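Local structure of extracellular solute-binding protein family 1 (Pseudothermotoga lettingae, 5CI5) at residues Arg178-Gly183 against Val238-Ile243; Ser185-Glu190 against Gln244-Asp249; His191-Tyr196 against Gln382-Val387; Ala225-Thr230 against Thr396-Ile401; Leu232-Asn237 against Arg389-Glu394. The protein probably serves an ABC transporter as its extracellular sugar-binding subunit, holding alpha-D-tagatopyranose in its pocket. All coordinates share one frame; numbering follows the deposited sequence.

Interaction 1 (Arg178-Gly183 against Val238-Ile243); sequences RIYGYG and VSPNAI
The carbonyl oxygen of Val238 accepts the backbone N-H of Tyr182 at 3.0 Å from N to O. The bond is nearly straight at the hydrogen (171°), although the donor stands above the carbonyl plane. The same oxygen lies at the edge of the Tyr180 ring, close to its plane, and is 3.4 Å from Tyr180 CB. One face of that ring takes Pro240: CG of Pro240 sits 3.9 Å from the centroid of the Tyr180 ring in a CH-pi contact, while Pro240 N lies over the rim. With CG of Tyr180 anti to its carbonyl carbon (chi1 -60°), the ring slides along the proline, the two side chains running past each other in opposite senses. Between these residues, CB of Ser239 presses to 3.1 Å from Tyr182 O. The hydroxyl OG of Ser239 donates to Pro240 O at 2.8 Å, in the carbonyl plane on a lone pair, and also bonds Val184 N, which satisfies this buried group twice. Tyr182 leans its CB on Val238 CG2 and carries its hydroxyl away to His288. Two loops are thus joined, one leading from helix 162-172 to helix 190-202, the other from helix 220-234 to helix 247-255. Tyr182 and Val238 rest on helix 162-172, Pro240 on Tyr250 and Met253 of helix 247-255, and the backbone of Gly183 bonds Met261 at the start of strand 261-264.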
# COMPACT_ATOMS: atom_id res chain seq x y z
N ARG A 178 24.49 9.80 9.42
CA ARG A 178 23.50 8.80 9.05
C ARG A 178 22.10 9.37 9.23
O ARG A 178 21.16 8.65 9.60
CB ARG A 178 23.68 7.50 9.84
CG ARG A 178 25.06 6.86 9.69
CD ARG A 178 25.19 5.59 10.55
NE ARG A 178 24.80 5.89 11.92
CZ ARG A 178 23.73 5.43 12.54
NH1 ARG A 178 22.92 4.55 11.96
NH2 ARG A 178 23.46 5.86 13.76
N ILE A 179 21.98 10.66 8.93
CA ILE A 179 20.70 11.39 8.96
C ILE A 179 20.28 11.72 7.54
O ILE A 179 21.05 12.28 6.79
CB ILE A 179 20.81 12.70 9.79
CG1 ILE A 179 21.17 12.38 11.25
CG2 ILE A 179 19.53 13.53 9.70
CD1 ILE A 179 20.23 11.41 11.95
N TYR A 180 19.04 11.40 7.18
CA TYR A 180 18.57 11.51 5.80
C TYR A 180 17.27 12.27 5.70
O TYR A 180 16.37 12.08 6.52
CB TYR A 180 18.41 10.13 5.19
CG TYR A 180 19.71 9.36 5.18
CD1 TYR A 180 20.60 9.49 4.14
CD2 TYR A 180 20.06 8.53 6.26
CE1 TYR A 180 21.80 8.78 4.15
CE2 TYR A 180 21.24 7.83 6.27
CZ TYR A 180 22.10 7.97 5.23
OH TYR A 180 23.27 7.25 5.28
N GLY A 181 17.17 13.12 4.70
CA GLY A 181 15.97 13.91 4.49
C GLY A 181 14.78 13.19 3.87
O GLY A 181 13.64 13.50 4.23
N TYR A 182 15.01 12.27 2.95
CA TYR A 182 13.89 11.67 2.16
C TYR A 182 14.27 10.28 1.64
O TYR A 182 15.21 10.11 0.86
CB TYR A 182 13.49 12.61 0.98
CG TYR A 182 12.30 12.06 0.21
CD1 TYR A 182 11.00 12.39 0.58
CD2 TYR A 182 12.47 11.21 -0.87
CE1 TYR A 182 9.90 11.88 -0.10
CE2 TYR A 182 11.38 10.70 -1.56
CZ TYR A 182 10.09 11.03 -1.16
OH TYR A 182 8.98 10.55 -1.81
N GLY A 183 13.51 9.29 2.08
CA GLY A 183 13.78 7.91 1.74
C GLY A 183 13.14 7.53 0.41
O GLY A 183 11.92 7.64 0.27
N VAL A 238 19.97 12.31 -0.64
CA VAL A 238 19.18 12.60 0.56
C VAL A 238 18.50 11.37 1.17
O VAL A 238 17.78 11.47 2.16
CB VAL A 238 18.11 13.67 0.28
CG1 VAL A 238 18.78 14.99 -0.04
CG2 VAL A 238 17.15 13.24 -0.81
N SER A 239 18.79 10.21 0.59
CA SER A 239 18.20 8.93 0.97
C SER A 239 19.25 7.94 1.45
O SER A 239 20.39 7.91 0.96
CB SER A 239 17.48 8.33 -0.24
OG SER A 239 16.79 7.13 0.10
N PRO A 240 18.86 7.07 2.38
CA PRO A 240 19.67 5.86 2.57
C PRO A 240 19.70 5.07 1.26
O PRO A 240 18.91 5.32 0.34
CB PRO A 240 18.92 5.10 3.67
CG PRO A 240 18.09 6.13 4.35
CD PRO A 240 17.69 7.07 3.25
N ASN A 241 20.58 4.08 1.19
CA ASN A 241 20.78 3.31 -0.03
C ASN A 241 19.48 2.73 -0.59
O ASN A 241 18.93 1.77 -0.06
CB ASN A 241 21.76 2.16 0.25
CG ASN A 241 22.23 1.48 -1.02
OD1 ASN A 241 21.59 1.57 -2.07
ND2 ASN A 241 23.35 0.78 -0.92
N ALA A 242 19.00 3.35 -1.66
CA ALA A 242 17.67 3.05 -2.18
C ALA A 242 17.56 1.63 -2.72
O ALA A 242 16.48 1.05 -2.74
CB ALA A 242 17.28 4.06 -3.26
N ILE A 243 18.67 1.07 -3.18
CA ILE A 243 18.65 -0.29 -3.69
C ILE A 243 18.32 -1.29 -2.57
O ILE A 243 17.74 -2.35 -2.85
CB ILE A 243 20.01 -0.65 -4.38
CG1 ILE A 243 20.08 -0.01 -5.76
CG2 ILE A 243 20.21 -2.16 -4.48
CD1 ILE A 243 19.05 -0.55 -6.75

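Interaction 2 (Ser185-Glu190 against Gln244-Asp249)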
# COMPACT_ATOMS: atom_id res chain seq x y z
N SER A 185 12.37 4.47 -2.25
CA SER A 185 12.31 3.00 -2.35
C SER A 185 12.86 2.57 -3.70
O SER A 185 12.35 2.97 -4.75
CB SER A 185 10.88 2.47 -2.17
OG SER A 185 10.36 2.84 -0.90
N GLY A 186 13.89 1.73 -3.66
CA GLY A 186 14.49 1.19 -4.87
C GLY A 186 14.76 -0.30 -4.84
O GLY A 186 15.59 -0.80 -5.60
N THR A 187 14.06 -1.00 -3.97
CA THR A 187 14.10 -2.46 -3.85
C THR A 187 13.26 -3.14 -4.93
O THR A 187 12.41 -2.51 -5.58
CB THR A 187 13.58 -2.86 -2.45
OG1 THR A 187 12.35 -2.14 -2.19
CG2 THR A 187 14.58 -2.50 -1.36
N LYS A 188 13.46 -4.45 -5.11
CA LYS A 188 12.59 -5.21 -6.01
C LYS A 188 11.31 -5.63 -5.28
O LYS A 188 11.01 -6.82 -5.08
CB LYS A 188 13.32 -6.43 -6.56
CG LYS A 188 14.46 -6.08 -7.53
CD LYS A 188 13.96 -5.32 -8.78
CE LYS A 188 12.91 -6.08 -9.59
NZ LYS A 188 13.47 -7.28 -10.26
N THR A 189 10.56 -4.61 -4.88
CA THR A 189 9.31 -4.77 -4.15
C THR A 189 8.31 -3.72 -4.68
O THR A 189 8.69 -2.74 -5.36
CB THR A 189 9.48 -4.57 -2.64
OG1 THR A 189 9.86 -3.21 -2.40
CG2 THR A 189 10.50 -5.54 -2.01
N GLU A 190 7.03 -3.94 -4.37
CA GLU A 190 5.97 -3.08 -4.84
C GLU A 190 6.17 -1.63 -4.40
O GLU A 190 5.69 -0.74 -5.08
CB GLU A 190 4.63 -3.60 -4.31
CG GLU A 190 3.41 -2.86 -4.78
CD GLU A 190 3.08 -3.03 -6.24
OE1 GLU A 190 3.73 -3.84 -6.93
OE2 GLU A 190 2.18 -2.33 -6.71
N GLN A 244 18.67 -0.95 -1.33
CA GLN A 244 18.50 -1.84 -0.19
C GLN A 244 17.25 -1.61 0.64
O GLN A 244 16.83 -2.50 1.38
CB GLN A 244 19.67 -1.71 0.79
CG GLN A 244 21.02 -2.05 0.26
CD GLN A 244 22.09 -1.82 1.31
OE1 GLN A 244 22.35 -0.68 1.70
NE2 GLN A 244 22.68 -2.89 1.82
N TYR A 245 16.69 -0.41 0.56
CA TYR A 245 15.64 0.01 1.51
C TYR A 245 14.39 0.52 0.84
O TYR A 245 14.43 1.06 -0.27
CB TYR A 245 16.18 1.10 2.44
CG TYR A 245 17.39 0.64 3.25
CD1 TYR A 245 17.29 -0.42 4.14
CD2 TYR A 245 18.60 1.28 3.13
CE1 TYR A 245 18.37 -0.84 4.88
CE2 TYR A 245 19.69 0.88 3.87
CZ TYR A 245 19.57 -0.19 4.74
OH TYR A 245 20.66 -0.62 5.51
N HIS A 246 13.28 0.40 1.55
CA HIS A 246 12.00 0.91 1.08
C HIS A 246 11.22 1.54 2.23
O HIS A 246 11.69 1.58 3.38
CB HIS A 246 11.18 -0.20 0.38
CG HIS A 246 10.97 -1.42 1.22
ND1 HIS A 246 10.34 -1.39 2.44
CD2 HIS A 246 11.26 -2.72 0.98
CE1 HIS A 246 10.27 -2.62 2.93
NE2 HIS A 246 10.83 -3.44 2.07
N GLU A 247 10.01 2.00 1.90
CA GLU A 247 9.09 2.64 2.84
C GLU A 247 9.08 2.08 4.26
O GLU A 247 9.03 2.85 5.21
CB GLU A 247 7.64 2.52 2.36
CG GLU A 247 7.27 3.21 1.10
CD GLU A 247 5.82 2.94 0.74
OE1 GLU A 247 5.15 2.17 1.46
OE2 GLU A 247 5.35 3.49 -0.27
N ASP A 248 9.04 0.75 4.40
CA ASP A 248 8.84 0.18 5.73
C ASP A 248 10.13 0.34 6.55
O ASP A 248 10.08 0.68 7.73
CB ASP A 248 8.42 -1.27 5.65
CG ASP A 248 7.10 -1.45 4.91
OD1 ASP A 248 6.17 -0.66 5.20
OD2 ASP A 248 6.96 -2.39 4.09
N ASP A 249 11.28 0.13 5.90
CA ASP A 249 12.57 0.41 6.50
C ASP A 249 12.66 1.88 6.91
O ASP A 249 13.09 2.22 8.03
CB ASP A 249 13.69 0.05 5.53
CG ASP A 249 13.60 -1.36 5.04
OD1 ASP A 249 13.45 -2.26 5.89
OD2 ASP A 249 13.66 -1.59 3.80
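Thr187 OG1 meets the imidazole of His246 at its edge, near the ring plane and 3.4 Å from CD2 of His246. Asp249 OD2 hangs above the centre of one face of this ring, and His191 stacks on the opposite face. Also at the edge, the N-H of Asp248 points to ND1 of His246 at 3.2 Å, exactly in the ring plane, while NE2 is held by Asp63 of helix 62-75; ring rotation is thereby fixed from both nitrogens. This depends on CG of His246 being tucked between its own backbone N and carbonyl carbon (chi1 55°), which folds the ring back toward the helix start. Thr187 OG1 is itself tied to Thr189 OG1 at 2.7 Å, and CG2 of Thr187 packs on the Gln244 carbonyl carbon at 3.5 Å. Nearer the helix, Ser185 OG accepts the N-H of Glu247 at 2.9 Å, a bond bent to 133° at the hydrogen. A weak backbone bond, Gly186 N to Tyr245 O at 3.5 Å, runs beside it. From its own backbone, His246 N donates to Asp249 OD2 at 3.0 Å, on the lone pair turned away from the other carboxylate oxygen. His246 and Asp249 form a capping box with histidine as N-cap, starting helix 247-255, and Ser185 adds a bond to its first turn from the facing loop. Both segments run up to the sugar site: Glu190 touches the tagatose and is bridged to Arg370, and the side chain of Glu247, bridged to Arg139, is about 5 Å from the ligand.

Interaction 3 (His191-Tyr196 against Gln382-Val387); sequences HTTLGY and QIQTMV
Ile383 opens the contact by pushing CG2 against CD2 of Tyr196 at 3.7 Å, its CB lying 3.6 Å from Thr193 OG1. Next along the helix, Gln384 sets CG 3.4 Å from the same Thr193 hydroxyl, a methylene laid against an oxygen, not a polar bond; the polar ends of Thr193 and Gln384 both go to Ser380, one turn back. Selenomethionine Met386 leaves the backbone with CG anti to N (chi1 -179°) and bends at chi3 (68°), which drops its CE straight onto the Tyr196 ring, 3.6 Å from the centroid and over its centre. SE of Met386 stands farther off the same face, 5.0 Å from the Tyr196 ring centroid, in a Met-aromatic contact. Val387 ends the row: its CB meets CG2 of Thr192 at 3.6 Å; the Thr192 hydroxyl goes instead to Thr187 O. An alanine at Tyr196 would take away ring and hydroxyl, and is likely to open a gap beneath Met386 CE and leave Gly222 O without this donor. The two helical segments cross almost at right angles (79°), with axes 8.3 Å apart, and the interface is buried and held without a hydrogen bond across it. Such steep helix-on-helix packing brings the late helix 376-391 against the helix 190-202 that borders the sugar pocket; Leu194, pointing away from this contact, touches the tagatose.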
# COMPACT_ATOMS: atom_id res chain seq x y z
N HIS A 191 6.85 -1.40 -3.27
CA HIS A 191 7.07 -0.03 -2.79
C HIS A 191 7.73 0.82 -3.87
O HIS A 191 7.47 2.02 -4.00
CB HIS A 191 7.97 0.03 -1.54
CG HIS A 191 7.67 -0.96 -0.46
ND1 HIS A 191 8.14 -2.26 -0.50
CD2 HIS A 191 7.03 -0.82 0.73
CE1 HIS A 191 7.77 -2.88 0.61
NE2 HIS A 191 7.09 -2.04 1.36
N THR A 192 8.64 0.23 -4.62
CA THR A 192 9.38 0.95 -5.64
C THR A 192 8.48 1.37 -6.82
O THR A 192 8.53 2.50 -7.31
CB THR A 192 10.55 0.10 -6.11
OG1 THR A 192 11.40 -0.11 -4.97
CG2 THR A 192 11.35 0.78 -7.26
N THR A 193 7.57 0.49 -7.22
CA THR A 193 6.57 0.85 -8.20
C THR A 193 5.67 1.95 -7.70
O THR A 193 5.36 2.89 -8.42
CB THR A 193 5.72 -0.35 -8.58
OG1 THR A 193 6.60 -1.31 -9.15
CG2 THR A 193 4.61 0.02 -9.62
N LEU A 194 5.23 1.82 -6.45
CA LEU A 194 4.36 2.83 -5.88
C LEU A 194 5.05 4.17 -5.79
O LEU A 194 4.44 5.21 -6.05
CB LEU A 194 3.86 2.37 -4.50
CG LEU A 194 2.87 1.20 -4.52
CD1 LEU A 194 2.81 0.54 -3.16
CD2 LEU A 194 1.50 1.67 -4.96
N GLY A 195 6.33 4.16 -5.42
CA GLY A 195 7.12 5.39 -5.37
C GLY A 195 7.19 6.04 -6.74
O GLY A 195 6.91 7.23 -6.91
N TYR A 196 7.55 5.27 -7.76
CA TYR A 196 7.60 5.82 -9.08
C TYR A 196 6.22 6.37 -9.52
O TYR A 196 6.13 7.47 -10.08
CB TYR A 196 8.11 4.78 -10.09
CG TYR A 196 8.06 5.35 -11.49
CD1 TYR A 196 8.91 6.41 -11.85
CD2 TYR A 196 7.16 4.89 -12.41
CE1 TYR A 196 8.84 6.98 -13.10
CE2 TYR A 196 7.09 5.45 -13.67
CZ TYR A 196 7.94 6.48 -14.00
OH TYR A 196 7.85 7.04 -15.27
N GLN A 382 8.33 -4.71 -14.07
CA GLN A 382 9.07 -3.88 -15.03
C GLN A 382 9.44 -2.50 -14.47
O GLN A 382 10.52 -1.98 -14.76
CB GLN A 382 8.26 -3.71 -16.32
CG GLN A 382 8.07 -5.02 -17.06
CD GLN A 382 9.40 -5.59 -17.51
OE1 GLN A 382 10.28 -4.85 -17.96
NE2 GLN A 382 9.58 -6.87 -17.32
N ILE A 383 8.55 -1.93 -13.67
CA ILE A 383 8.77 -0.63 -13.08
C ILE A 383 9.89 -0.75 -12.03
O ILE A 383 10.82 0.08 -11.96
CB ILE A 383 7.48 -0.05 -12.45
CG1 ILE A 383 6.38 0.11 -13.52
CG2 ILE A 383 7.77 1.26 -11.75
CD1 ILE A 383 6.75 1.06 -14.65
N GLN A 384 9.84 -1.81 -11.21
CA GLN A 384 10.87 -2.05 -10.21
C GLN A 384 12.25 -2.15 -10.88
O GLN A 384 13.23 -1.53 -10.43
CB GLN A 384 10.57 -3.33 -9.43
CG GLN A 384 9.31 -3.22 -8.56
CD GLN A 384 8.80 -4.57 -8.09
OE1 GLN A 384 7.58 -4.81 -8.02
NE2 GLN A 384 9.71 -5.48 -7.84
N THR A 385 12.34 -2.95 -11.93
CA THR A 385 13.60 -3.15 -12.63
C THR A 385 14.12 -1.84 -13.25
O THR A 385 15.29 -1.52 -13.16
CB THR A 385 13.43 -4.25 -13.70
OG1 THR A 385 13.12 -5.49 -13.06
CG2 THR A 385 14.70 -4.39 -14.56
N MSE A 386 13.21 -1.08 -13.85
CA MSE A 386 13.51 0.22 -14.42
C MSE A 386 14.22 1.11 -13.39
O MSE A 386 15.33 1.64 -13.63
CB MSE A 386 12.22 0.87 -14.91
CG MSE A 386 12.40 2.21 -15.53
SE MSE A 386 10.71 3.06 -15.87
CE MSE A 386 10.16 3.35 -14.03
N VAL A 387 13.60 1.25 -12.22
CA VAL A 387 14.16 2.11 -11.19
C VAL A 387 15.51 1.57 -10.73
O VAL A 387 16.49 2.34 -10.59
CB VAL A 387 13.20 2.24 -10.00
CG1 VAL A 387 13.85 2.96 -8.82
CG2 VAL A 387 11.94 2.96 -10.44

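Interaction 4 (Ala225-Thr230 against Thr396-Ile401); sequences ALKFYT and TPEEAI
Lys227 and Pro397 have the closest CA atoms, 6.4 Å apart, where the helical segments 225-230 and 397-401 cross at 118° with their axes 10.4 Å from each other. Leu226, with CG anti to its backbone N (chi1 179°), sets CD2 against the start of the second helix, 3.6 Å from Pro397 O and, one turn on, 4.1 Å from Ile401 CB. Lys227 lies across the proline, its CG 3.8 Å from Pro397 CB, and then runs on fully extended to the carboxylate of Glu398. NZ of Lys227 bonds OE2 of Glu398 at 2.8 Å, reaching its syn side from out of the carboxylate plane; the glutamate meets it by bending at chi2 (86°). A leucine in place of Lys227 would probably leave the Glu398 carboxylate without this counter-charge and free its bent chain to turn. At the helix start, Thr396 OG1 accepts from Glu399 N at 3.1 Å, while Thr396 N donates to Glu399 OE1 at 2.9 Å. That reciprocal pair is a capping box, with Pro397 in the first helical position after the cap, and it begins the C-terminal helix 397-413 as it packs on helix 220-234.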
# COMPACT_ATOMS: atom_id res chain seq x y z
N ALA A 225 9.72 12.35 -13.93
CA ALA A 225 9.46 11.63 -12.67
C ALA A 225 10.57 10.64 -12.37
O ALA A 225 11.04 10.56 -11.24
CB ALA A 225 8.11 10.92 -12.75
N LEU A 226 10.98 9.86 -13.36
CA LEU A 226 12.04 8.89 -13.16
C LEU A 226 13.36 9.55 -12.74
O LEU A 226 14.04 9.09 -11.83
CB LEU A 226 12.25 8.04 -14.42
CG LEU A 226 13.35 6.99 -14.33
CD1 LEU A 226 13.18 6.03 -13.14
CD2 LEU A 226 13.46 6.19 -15.63
N LYS A 227 13.71 10.63 -13.42
CA LYS A 227 14.95 11.35 -13.11
C LYS A 227 14.91 11.97 -11.71
O LYS A 227 15.87 11.83 -10.96
CB LYS A 227 15.21 12.44 -14.16
CG LYS A 227 15.66 11.86 -15.46
CD LYS A 227 16.14 12.91 -16.46
CE LYS A 227 16.69 12.20 -17.69
NZ LYS A 227 17.36 13.13 -18.63
N PHE A 228 13.80 12.56 -11.30
CA PHE A 228 13.77 13.20 -9.99
C PHE A 228 13.75 12.17 -8.87
O PHE A 228 14.50 12.30 -7.92
CB PHE A 228 12.56 14.13 -9.86
CG PHE A 228 12.55 14.94 -8.59
CD1 PHE A 228 13.71 15.57 -8.12
CD2 PHE A 228 11.40 15.07 -7.85
CE1 PHE A 228 13.68 16.33 -6.95
CE2 PHE A 228 11.37 15.84 -6.68
CZ PHE A 228 12.52 16.46 -6.23
N TYR A 229 12.95 11.12 -9.03
CA TYR A 229 12.87 10.06 -8.02
C TYR A 229 14.23 9.45 -7.79
O TYR A 229 14.68 9.30 -6.67
CB TYR A 229 11.86 9.01 -8.47
CG TYR A 229 11.53 7.93 -7.47
CD1 TYR A 229 10.83 8.21 -6.31
CD2 TYR A 229 11.90 6.62 -7.70
CE1 TYR A 229 10.52 7.22 -5.40
CE2 TYR A 229 11.58 5.61 -6.79
CZ TYR A 229 10.87 5.91 -5.65
OH TYR A 229 10.56 4.94 -4.71
N THR A 230 14.91 9.09 -8.88
CA THR A 230 16.23 8.48 -8.71
C THR A 230 17.33 9.51 -8.37
O THR A 230 18.25 9.17 -7.62
CB THR A 230 16.65 7.69 -9.96
OG1 THR A 230 16.66 8.53 -11.13
CG2 THR A 230 15.71 6.50 -10.17
N THR A 396 20.79 4.58 -18.37
CA THR A 396 20.30 5.95 -18.21
C THR A 396 18.80 5.90 -18.03
O THR A 396 18.17 4.91 -18.42
CB THR A 396 20.61 6.82 -19.42
OG1 THR A 396 19.91 6.32 -20.56
CG2 THR A 396 22.10 6.82 -19.70
N PRO A 397 18.22 6.94 -17.43
CA PRO A 397 16.76 6.95 -17.32
C PRO A 397 16.08 6.75 -18.69
O PRO A 397 15.11 5.99 -18.79
CB PRO A 397 16.47 8.33 -16.71
CG PRO A 397 17.71 8.61 -15.87
CD PRO A 397 18.85 8.04 -16.67
N GLU A 398 16.61 7.37 -19.74
CA GLU A 398 16.01 7.24 -21.06
C GLU A 398 16.03 5.79 -21.54
O GLU A 398 15.04 5.28 -22.07
CB GLU A 398 16.74 8.13 -22.07
CG GLU A 398 16.43 9.63 -21.94
CD GLU A 398 17.29 10.36 -20.94
OE1 GLU A 398 17.99 9.73 -20.11
OE2 GLU A 398 17.24 11.61 -20.98
N GLU A 399 17.18 5.12 -21.37
CA GLU A 399 17.29 3.72 -21.77
C GLU A 399 16.33 2.83 -20.95
O GLU A 399 15.69 1.91 -21.47
CB GLU A 399 18.73 3.23 -21.61
CG GLU A 399 19.73 3.88 -22.54
CD GLU A 399 21.20 3.67 -22.13
OE1 GLU A 399 21.50 3.37 -20.94
OE2 GLU A 399 22.08 3.82 -23.00
N ALA A 400 16.24 3.10 -19.66
CA ALA A 400 15.48 2.23 -18.76
C ALA A 400 13.98 2.32 -19.04
O ALA A 400 13.27 1.32 -19.02
CB ALA A 400 15.77 2.59 -17.31
N ILE A 401 13.50 3.54 -19.23
CA ILE A 401 12.08 3.78 -19.42
C ILE A 401 11.61 3.25 -20.80
O ILE A 401 10.51 2.73 -20.91
CB ILE A 401 11.76 5.30 -19.23
CG1 ILE A 401 10.27 5.53 -18.91
CG2 ILE A 401 12.22 6.12 -20.43
CD1 ILE A 401 9.97 6.95 -18.40

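Interaction 5 (Leu232-Asn237 against Arg389-Glu394); sequences LAKKYN and RVLLGE
Lys234 reaches across to the end of the facing helix, where its NZ donates to Val390 O at 2.8 Å. The chain starts with CG beside the backbone N and runs straight through chi2; a bend at chi3 (75°) turns CE past the Val390 oxygen, 3.4 Å from it, and brings NZ round, tilted from the carbonyl plane. The N-H of Gly393 reaches the same oxygen at 3.0 Å from the other face of that plane, so two donors grip Val390 O. The ammonium of Lys234 probably also gains from the negative end of the helix. In Leu391 chi2 (174°) extends CD1, and the other branch, CD2, is turned to the facing helix: it touches CB of Ala233 at 3.9 Å and CG of Lys234 at 4.0 Å. An apolar methyl thus flanks the lysine stem while its charged end is used on the backbone. Val390 splits its methyls: CG1, anti to the backbone N, lies 4.1 Å from Lys234 NZ, and CG2 packs on Pro397 and Ala400. Gly393 has positive phi (78°), and Glu394 N bonds back to Arg389 O at 2.9 Å. Together with the Gly393 bond this makes a Schellman motif closing helix 376-391.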
# COMPACT_ATOMS: atom_id res chain seq x y z
N LEU A 232 17.08 11.97 -6.33
CA LEU A 232 17.02 12.17 -4.89
C LEU A 232 17.97 11.20 -4.20
O LEU A 232 18.63 11.55 -3.22
CB LEU A 232 15.60 11.99 -4.36
CG LEU A 232 14.69 13.17 -4.67
CD1 LEU A 232 13.24 12.77 -4.51
CD2 LEU A 232 14.99 14.39 -3.80
N ALA A 233 18.05 9.99 -4.72
CA ALA A 233 18.97 9.00 -4.20
C ALA A 233 20.40 9.13 -4.76
O ALA A 233 21.35 9.01 -3.98
CB ALA A 233 18.42 7.62 -4.45
N LYS A 234 20.58 9.39 -6.06
CA LYS A 234 21.90 9.30 -6.71
C LYS A 234 22.74 10.57 -6.77
O LYS A 234 23.96 10.53 -6.69
CB LYS A 234 21.75 8.86 -8.17
CG LYS A 234 21.22 7.48 -8.41
CD LYS A 234 21.08 7.27 -9.95
CE LYS A 234 22.43 7.05 -10.64
NZ LYS A 234 22.28 6.68 -12.09
N LYS A 235 22.09 11.69 -7.04
CA LYS A 235 22.77 12.97 -7.20
C LYS A 235 22.70 13.79 -5.91
O LYS A 235 23.72 14.26 -5.37
CB LYS A 235 22.15 13.80 -8.35
CG LYS A 235 22.33 13.23 -9.73
CD LYS A 235 21.95 14.31 -10.76
CE LYS A 235 22.18 13.83 -12.18
NZ LYS A 235 21.55 12.51 -12.46
N TYR A 236 21.48 13.98 -5.45
CA TYR A 236 21.22 14.83 -4.29
C TYR A 236 21.60 14.11 -3.01
O TYR A 236 21.87 14.74 -2.00
CB TYR A 236 19.75 15.27 -4.26
CG TYR A 236 19.32 16.06 -5.48
CD1 TYR A 236 19.91 17.29 -5.78
CD2 TYR A 236 18.30 15.60 -6.31
CE1 TYR A 236 19.51 18.02 -6.88
CE2 TYR A 236 17.89 16.32 -7.42
CZ TYR A 236 18.50 17.53 -7.70
OH TYR A 236 18.09 18.24 -8.82
N ASN A 237 21.60 12.78 -3.05
CA ASN A 237 22.03 11.96 -1.91
C ASN A 237 21.30 12.33 -0.62
O ASN A 237 21.95 12.61 0.39
CB ASN A 237 23.54 12.10 -1.70
CG ASN A 237 24.09 11.07 -0.75
OD1 ASN A 237 23.56 9.96 -0.63
ND2 ASN A 237 25.16 11.44 -0.06
N ARG A 389 17.74 -0.30 -12.24
CA ARG A 389 18.82 -0.27 -13.22
C ARG A 389 19.38 1.15 -13.31
O ARG A 389 20.56 1.34 -13.54
CB ARG A 389 18.32 -0.78 -14.58
CG ARG A 389 18.03 -2.29 -14.60
CD ARG A 389 19.08 -3.09 -15.35
NE ARG A 389 18.66 -3.43 -16.69
CZ ARG A 389 19.49 -3.76 -17.68
NH1 ARG A 389 20.80 -3.79 -17.47
NH2 ARG A 389 19.01 -4.06 -18.87
N VAL A 390 18.53 2.14 -13.11
CA VAL A 390 19.01 3.51 -13.05
C VAL A 390 19.84 3.73 -11.78
O VAL A 390 20.94 4.29 -11.84
CB VAL A 390 17.84 4.52 -13.11
CG1 VAL A 390 18.34 5.94 -12.84
CG2 VAL A 390 17.17 4.42 -14.45
N LEU A 391 19.33 3.27 -10.63
CA LEU A 391 20.02 3.46 -9.37
C LEU A 391 21.40 2.79 -9.39
O LEU A 391 22.35 3.30 -8.82
CB LEU A 391 19.19 2.89 -8.21
CG LEU A 391 17.91 3.65 -7.90
CD1 LEU A 391 17.10 2.91 -6.84
CD2 LEU A 391 18.22 5.05 -7.42
N LEU A 392 21.48 1.65 -10.08
CA LEU A 392 22.71 0.87 -10.16
C LEU A 392 23.67 1.41 -11.19
O LEU A 392 24.83 0.97 -11.26
CB LEU A 392 22.39 -0.59 -10.49
CG LEU A 392 21.67 -1.43 -9.43
CD1 LEU A 392 21.06 -2.68 -10.05
CD2 LEU A 392 22.64 -1.79 -8.32
N GLY A 393 23.20 2.36 -12.00
CA GLY A 393 24.04 2.98 -13.02
C GLY A 393 24.22 2.10 -14.24
O GLY A 393 25.13 2.33 -15.06
N GLU A 394 23.35 1.10 -14.38
CA GLU A 394 23.41 0.18 -15.51
C GLU A 394 22.79 0.79 -16.75
O GLU A 394 23.23 0.52 -17.87
CB GLU A 394 22.74 -1.16 -15.16
CG GLU A 394 23.49 -1.89 -14.04
CD GLU A 394 22.78 -3.10 -13.51
OE1 GLU A 394 21.60 -3.32 -13.87
OE2 GLU A 394 23.41 -3.83 -12.71

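In the fold
The contacts run from the sugar pocket to the outer part of the chain, with centres 12 to 24 Å from the chain's centre. Interactions 2 and 3, 9 Å apart between centres, reach the pocket through Glu190 and Leu194 and are tied together by Thr187 O to Thr192 OG1 and Asp248 to His191. Interactions 4 and 5, also 9 Å apart, share helix 220-234, and Val390 packs on both Thr230 and Ala400. Interaction 1 joins interaction 5 by the Val238 N to Leu232 O bond and also packs on interaction 2 (centres 11 Å apart). Interactions 3, 4 and 5 draw on residues 382-401, so the chain's end folds back onto its middle and backs the ligand-lining helix 190-202.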